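Local coordinates for protein precorrin-6y methyltransferase/putative decarboxylase (Methanothermobacter thermautotrophicus, PDB 1L3I) that probably uses S-adenosyl-L-methionine to methylate C-15 of cobalt-precorrin-6B, then decarboxylates C-12 to give cobalt-precorrin-7 in anaerobic adenosylcobalamin biosynthesis, at residues Val154-Leu159 with Ala180-Gly185. Sequence-based numbering, arbitrary orientation.
Sequences VNITEL and ALIYTG
The phenol ring of Y183 lies across N155 on the neighbouring antiparallel strand, taking its CB onto one face in a CH-pi contact. That carbon stands 3.6 Å from the ring centroid. It is displaced toward the hydroxyl end, with CZ of Y183 3.3 Å from CB of N155. Chi1 of 58° sets CG of Y183 between its own backbone N and carbonyl carbon. The amide plane of N155 is inclined by 20° to the ring. At the ring edge, near its plane, OG1 of T157 approaches CE2 of Y183 at 3.7 Å. A water completes this corner: it donates to O of I156 and also hydrogen-bonds OG1 of T157 and OH of Y183. An alanine in place of Y183 would probably uncover CB of N155 and leave the water without its phenolic partner.

In the backbone, N155 with Y183 and T157 with L181 form hydrogen-bonded pairs. N of L181 donates to O of T157 at 2.8 Å. On the other face, V154 CG1 touches I182 CG2 at 3.6 Å, while I156 runs beside I182 and reaches CB of A180 with CD1. Helix 137-149 packs on this face, where K140 forms a salt bridge with E158; helix 19-29 covers L181 and Y183 on the opposite one.

The pairing forms the base of the beta hairpin 155-167/170-183, which supplies the last two strands of the 3-2-1-4-5-7-6 sheet characteristic of class I methyltransferases, with 170-183 inserted antiparallel between 128-134 and 155-167. T157 to L159 pair in turn with a strand of a second subunit, continuing the sheet across the interface. Four backbone bonds thus fix the register, while Y183 is held both by its face, on CB of N155, and by its hydroxyl, through the water shared with T157 and I156.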
# COMPACT_ATOMS: atom_id res chain seq x y z
N VAL A 154 -6.48 19.52 -11.62
CA VAL A 154 -6.75 18.48 -10.63
C VAL A 154 -5.61 17.50 -10.33
O VAL A 154 -4.89 17.09 -11.24
CB VAL A 154 -7.93 17.63 -11.05
CG1 VAL A 154 -8.34 16.72 -9.93
CG2 VAL A 154 -9.07 18.52 -11.47
N ASN A 155 -5.51 17.10 -9.07
CA ASN A 155 -4.49 16.14 -8.64
C ASN A 155 -5.11 15.09 -7.72
O ASN A 155 -6.13 15.37 -7.09
CB ASN A 155 -3.37 16.84 -7.89
CG ASN A 155 -2.54 17.71 -8.78
OD1 ASN A 155 -1.61 17.23 -9.44
ND2 ASN A 155 -2.88 19.00 -8.84
N ILE A 156 -4.52 13.90 -7.67
CA ILE A 156 -5.02 12.83 -6.79
C ILE A 156 -3.87 12.13 -6.08
O ILE A 156 -2.87 11.80 -6.71
CB ILE A 156 -5.90 11.76 -7.56
CG1 ILE A 156 -6.42 10.70 -6.57
CG2 ILE A 156 -5.10 11.10 -8.68
CD1 ILE A 156 -7.45 9.76 -7.11
N THR A 157 -3.99 11.96 -4.77
CA THR A 157 -3.00 11.25 -3.99
C THR A 157 -3.71 10.18 -3.18
O THR A 157 -4.70 10.46 -2.51
CB THR A 157 -2.27 12.16 -3.03
OG1 THR A 157 -1.55 13.13 -3.78
CG2 THR A 157 -1.31 11.39 -2.15
N GLU A 158 -3.23 8.94 -3.27
CA GLU A 158 -3.82 7.84 -2.53
C GLU A 158 -2.88 7.39 -1.43
O GLU A 158 -1.74 7.01 -1.70
CB GLU A 158 -4.11 6.68 -3.45
CG GLU A 158 -4.88 5.59 -2.74
CD GLU A 158 -6.18 5.25 -3.42
OE1 GLU A 158 -6.57 5.93 -4.40
OE2 GLU A 158 -6.82 4.28 -2.96
N LEU A 159 -3.37 7.41 -0.20
CA LEU A 159 -2.56 6.98 0.93
C LEU A 159 -2.94 5.63 1.49
O LEU A 159 -4.11 5.38 1.78
CB LEU A 159 -2.64 7.98 2.09
CG LEU A 159 -2.10 9.40 2.00
CD1 LEU A 159 -2.01 9.96 3.42
CD2 LEU A 159 -0.72 9.39 1.35
N ALA A 180 -8.18 8.54 -0.75
CA ALA A 180 -7.59 9.39 -1.78
C ALA A 180 -7.99 10.86 -1.54
O ALA A 180 -9.07 11.15 -1.00
CB ALA A 180 -8.06 8.95 -3.17
N LEU A 181 -7.07 11.76 -1.86
CA LEU A 181 -7.33 13.18 -1.71
C LEU A 181 -7.24 13.78 -3.11
O LEU A 181 -6.20 13.68 -3.76
CB LEU A 181 -6.30 13.87 -0.79
CG LEU A 181 -6.27 13.43 0.67
CD1 LEU A 181 -5.21 14.24 1.39
CD2 LEU A 181 -7.62 13.63 1.33
N ILE A 182 -8.38 14.27 -3.60
CA ILE A 182 -8.45 14.91 -4.91
C ILE A 182 -8.42 16.41 -4.62
O ILE A 182 -9.31 16.94 -3.94
CB ILE A 182 -9.73 14.48 -5.69
CG1 ILE A 182 -9.71 12.99 -5.98
CG2 ILE A 182 -9.86 15.26 -6.99
CD1 ILE A 182 -10.13 12.13 -4.84
N TYR A 183 -7.40 17.11 -5.10
CA TYR A 183 -7.28 18.53 -4.82
C TYR A 183 -6.97 19.39 -6.04
O TYR A 183 -6.36 18.92 -7.01
CB TYR A 183 -6.25 18.76 -3.70
CG TYR A 183 -4.87 18.23 -4.02
CD1 TYR A 183 -3.87 19.09 -4.48
CD2 TYR A 183 -4.59 16.86 -3.95
CE1 TYR A 183 -2.63 18.61 -4.86
CE2 TYR A 183 -3.35 16.37 -4.34
CZ TYR A 183 -2.38 17.25 -4.80
OH TYR A 183 -1.17 16.77 -5.24
N THR A 184 -7.39 20.66 -5.96
CA THR A 184 -7.23 21.63 -7.05
C THR A 184 -5.93 22.45 -7.10
O THR A 184 -5.12 22.42 -6.17
CB THR A 184 -8.44 22.61 -7.10
OG1 THR A 184 -8.53 23.34 -5.87
CG2 THR A 184 -9.75 21.85 -7.30
N GLY A 185 -5.80 23.19 -8.21
CA GLY A 185 -4.63 24.04 -8.50
C GLY A 185 -4.20 25.16 -7.56
O GLY A 185 -4.73 25.30 -6.44
O HOH W 1 -0.88 14.01 -6.35